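Local coordinates for erythrocyte membrane protein 1 (Plasmodium falciparum, PDB 2XU0), which probably binds host cell surface receptors as a whole protein, of which this chain is the N-terminal segment and first Duffy-binding-like domain, a rosetting domain, at residues A[429-437]-A[450-458]. The protein carries 10 engineered substitutions. Numbering follows the deposited sequence.
Sequences IDKFLNLLN and NKIDFNKPI
D430 and L433 of helix 429-437 meet F454 and N455, which sit at the centre of a type I beta turn running from D453 to K456. Both segments belong to the C-terminal subdomain of the Duffy-binding-like domain. The turn leads into helix 457-460, with K456 at its N-cap. D430 contributes mostly backbone, and its CA and CB lie beside the amide of N455. L433 points at the turn. Its CD2 lies 3.9 Å from F454 CB, and the two side chains cross at about a right angle. L433 also packs on F391 of helix 371-407. N434 crosses the side chain of N455 at about a right angle, with their amide planes nearly perpendicular. L436 brings its CB to within 3.6 Å of F454 CD2, obliquely to the ring, and continues the apolar layer to F316 of helix 311-338. N437 adds two hydrogen bonds. Its CG stands beside the backbone N (chi1 -71°), and the amide slides past the F454 ring, with the planes 25° apart. The backbone N of F454 donates to N437 OD1 over 2.9 Å, almost straight at 175°, in the carbonyl plane and on a lone pair. A water lies between N437 O and I452 O, within hydrogen-bonding distance of each backbone oxygen. D453 has CG anti to its backbone N, and OD1 closes an Asx turn by accepting from N455 N at 3.1 Å. N437 ND2 reaches that same OD1 at 3.0 Å, from the opposite face of the carboxylate.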
loop_
_atom_site.group_PDB
_atom_site.type_symbol
_atom_site.label_atom_id
_atom_site.label_comp_id
_atom_site.label_asym_id
_atom_site.label_seq_id
_atom_site.Cartn_x
_atom_site.Cartn_y
_atom_site.Cartn_z
ATOM N N ILE A 429 1.979 20.001 2.494
ATOM C CA ILE A 429 1.691 18.897 1.571
ATOM C C ILE A 429 2.879 18.703 0.630
ATOM O O ILE A 429 3.246 17.569 0.349
ATOM C CB ILE A 429 0.307 19.005 0.838
ATOM C CG1 ILE A 429 0.088 17.910 -0.252
ATOM C CG2 ILE A 429 0.085 20.377 0.243
ATOM C CD1 ILE A 429 -0.011 16.428 0.208
ATOM N N ASP A 430 3.514 19.811 0.218
ATOM C CA ASP A 430 4.684 19.840 -0.651
ATOM C C ASP A 430 5.823 19.000 -0.056
ATOM O O ASP A 430 6.411 18.218 -0.795
ATOM C CB ASP A 430 5.153 21.284 -0.902
ATOM C CG ASP A 430 4.056 22.278 -1.276
ATOM O OD1 ASP A 430 3.084 22.431 -0.483
ATOM O OD2 ASP A 430 4.201 22.958 -2.319
ATOM N N LYS A 431 6.107 19.116 1.275
ATOM C CA LYS A 431 7.164 18.311 1.907
ATOM C C LYS A 431 6.791 16.823 1.955
ATOM O O LYS A 431 7.655 15.979 1.778
ATOM C CB LYS A 431 7.559 18.842 3.298
ATOM C CG LYS A 431 7.938 20.322 3.314
ATOM C CD LYS A 431 9.250 20.649 2.592
ATOM C CE LYS A 431 9.341 22.117 2.242
ATOM N NZ LYS A 431 10.706 22.500 1.793
ATOM N N PHE A 432 5.511 16.508 2.176
ATOM C CA PHE A 432 5.047 15.128 2.180
ATOM C C PHE A 432 5.097 14.534 0.760
ATOM O O PHE A 432 5.405 13.351 0.620
ATOM C CB PHE A 432 3.649 14.974 2.851
ATOM C CG PHE A 432 3.217 13.521 2.881
ATOM C CD1 PHE A 432 3.653 12.671 3.889
ATOM C CD2 PHE A 432 2.414 12.994 1.870
ATOM C CE1 PHE A 432 3.327 11.309 3.868
ATOM C CE2 PHE A 432 2.079 11.643 1.856
ATOM C CZ PHE A 432 2.536 10.805 2.859
ATOM N N LEU A 433 4.812 15.349 -0.287
ATOM C CA LEU A 433 4.865 14.899 -1.670
ATOM C C LEU A 433 6.289 14.538 -2.120
ATOM O O LEU A 433 6.443 13.596 -2.899
ATOM C CB LEU A 433 4.162 15.855 -2.672
ATOM C CG LEU A 433 2.627 15.974 -2.553
ATOM C CD1 LEU A 433 2.066 17.006 -3.544
ATOM C CD2 LEU A 433 1.934 14.651 -2.798
ATOM N N ASN A 434 7.308 15.220 -1.560
ATOM C CA ASN A 434 8.734 14.942 -1.792
ATOM C C ASN A 434 9.058 13.541 -1.299
ATOM O O ASN A 434 9.846 12.861 -1.931
ATOM C CB ASN A 434 9.651 15.936 -1.030
ATOM C CG ASN A 434 9.608 17.384 -1.451
ATOM O OD1 ASN A 434 9.927 18.282 -0.664
ATOM N ND2 ASN A 434 9.270 17.655 -2.704
ATOM N N LEU A 435 8.446 13.099 -0.188
ATOM C CA LEU A 435 8.650 11.739 0.342
ATOM C C LEU A 435 8.119 10.694 -0.662
ATOM O O LEU A 435 8.749 9.644 -0.849
ATOM C CB LEU A 435 7.940 11.565 1.698
ATOM C CG LEU A 435 8.345 12.499 2.852
ATOM C CD1 LEU A 435 7.660 12.080 4.166
ATOM C CD2 LEU A 435 9.874 12.640 2.993
ATOM N N LEU A 436 6.975 10.997 -1.316
ATOM C CA LEU A 436 6.387 10.106 -2.314
ATOM C C LEU A 436 7.307 10.007 -3.524
ATOM O O LEU A 436 7.520 8.899 -4.022
ATOM C CB LEU A 436 4.949 10.516 -2.709
ATOM C CG LEU A 436 3.902 10.533 -1.583
ATOM C CD1 LEU A 436 2.577 10.964 -2.127
ATOM C CD2 LEU A 436 3.793 9.166 -0.851
ATOM N N ASN A 437 7.892 11.138 -3.949
ATOM C CA ASN A 437 8.907 11.204 -5.030
ATOM C C ASN A 437 10.091 10.297 -4.723
ATOM O O ASN A 437 10.699 9.737 -5.630
ATOM C CB ASN A 437 9.460 12.652 -5.181
ATOM C CG ASN A 437 8.469 13.621 -5.779
ATOM O OD1 ASN A 437 7.368 13.227 -6.183
ATOM N ND2 ASN A 437 8.802 14.921 -5.793
ATOM N N ASN A 450 11.440 12.264 -17.723
ATOM C CA ASN A 450 10.425 11.401 -17.108
ATOM C C ASN A 450 10.597 11.143 -15.591
ATOM O O ASN A 450 10.237 10.065 -15.102
ATOM C CB ASN A 450 10.259 10.090 -17.905
ATOM C CG ASN A 450 11.516 9.266 -18.053
ATOM O OD1 ASN A 450 12.036 9.093 -19.157
ATOM N ND2 ASN A 450 12.009 8.696 -16.960
ATOM N N LYS A 451 11.126 12.133 -14.851
ATOM C CA LYS A 451 11.275 11.991 -13.413
ATOM C C LYS A 451 9.938 12.268 -12.729
ATOM O O LYS A 451 9.255 13.233 -13.075
ATOM C CB LYS A 451 12.440 12.842 -12.840
ATOM C CG LYS A 451 12.324 14.373 -12.986
ATOM C CD LYS A 451 11.827 15.083 -11.708
ATOM C CE LYS A 451 12.931 15.613 -10.817
ATOM N NZ LYS A 451 13.569 14.537 -10.010
ATOM N N ILE A 452 9.550 11.400 -11.784
ATOM C CA ILE A 452 8.314 11.542 -11.030
ATOM C C ILE A 452 8.452 12.712 -10.067
ATOM O O ILE A 452 9.424 12.767 -9.309
ATOM C CB ILE A 452 7.975 10.226 -10.282
ATOM C CG1 ILE A 452 7.737 9.026 -11.262
ATOM C CG2 ILE A 452 6.830 10.426 -9.301
ATOM C CD1 ILE A 452 6.443 9.044 -12.163
ATOM N N ASP A 453 7.489 13.661 -10.117
ATOM C CA ASP A 453 7.437 14.817 -9.218
ATOM C C ASP A 453 5.990 15.148 -8.965
ATOM O O ASP A 453 5.335 15.808 -9.794
ATOM C CB ASP A 453 8.238 16.023 -9.744
ATOM C CG ASP A 453 8.355 17.204 -8.772
ATOM O OD1 ASP A 453 7.828 17.110 -7.644
ATOM O OD2 ASP A 453 8.992 18.203 -9.132
ATOM N N PHE A 454 5.486 14.673 -7.813
ATOM C CA PHE A 454 4.111 14.870 -7.364
ATOM C C PHE A 454 3.783 16.341 -7.098
ATOM O O PHE A 454 2.597 16.701 -7.079
ATOM C CB PHE A 454 3.738 13.935 -6.214
ATOM C CG PHE A 454 3.711 12.477 -6.658
ATOM C CD1 PHE A 454 2.753 12.024 -7.569
ATOM C CD2 PHE A 454 4.649 11.568 -6.176
ATOM C CE1 PHE A 454 2.729 10.678 -7.981
ATOM C CE2 PHE A 454 4.647 10.236 -6.603
ATOM C CZ PHE A 454 3.684 9.796 -7.496
ATOM N N ASN A 455 4.838 17.187 -6.919
ATOM C CA ASN A 455 4.695 18.633 -6.755
ATOM C C ASN A 455 4.532 19.325 -8.127
ATOM O O ASN A 455 4.293 20.514 -8.172
ATOM C CB ASN A 455 5.873 19.232 -5.970
ATOM C CG ASN A 455 5.881 18.875 -4.517
ATOM O OD1 ASN A 455 6.884 18.403 -3.955
ATOM N ND2 ASN A 455 4.754 19.034 -3.879
ATOM N N LYS A 456 4.643 18.578 -9.230
ATOM C CA LYS A 456 4.446 19.090 -10.587
ATOM C C LYS A 456 3.488 18.122 -11.296
ATOM O O LYS A 456 3.928 17.306 -12.110
ATOM C CB LYS A 456 5.808 19.238 -11.334
ATOM C CG LYS A 456 6.657 20.382 -10.794
ATOM C CD LYS A 456 7.794 20.753 -11.731
ATOM C CE LYS A 456 8.480 22.041 -11.325
ATOM N NZ LYS A 456 7.611 23.240 -11.520
ATOM N N PRO A 457 2.182 18.134 -10.943
ATOM C CA PRO A 457 1.257 17.155 -11.529
ATOM C C PRO A 457 1.210 17.142 -13.052
ATOM O O PRO A 457 1.138 16.071 -13.647
ATOM C CB PRO A 457 -0.091 17.498 -10.885
ATOM C CG PRO A 457 0.266 18.177 -9.612
ATOM C CD PRO A 457 1.489 18.993 -9.967
ATOM N N ILE A 458 1.311 18.310 -13.674
ATOM C CA ILE A 458 1.311 18.406 -15.140
ATOM C C ILE A 458 2.402 17.540 -15.784
ATOM O O ILE A 458 2.100 16.827 -16.728
ATOM C CB ILE A 458 1.241 19.896 -15.598
ATOM C CG1 ILE A 458 -0.187 20.486 -15.343
ATOM C CG2 ILE A 458 1.680 20.133 -17.048
ATOM C CD1 ILE A 458 -1.407 19.497 -15.487
HETATM O O HOH W 1 11.155 11.036 -8.114
#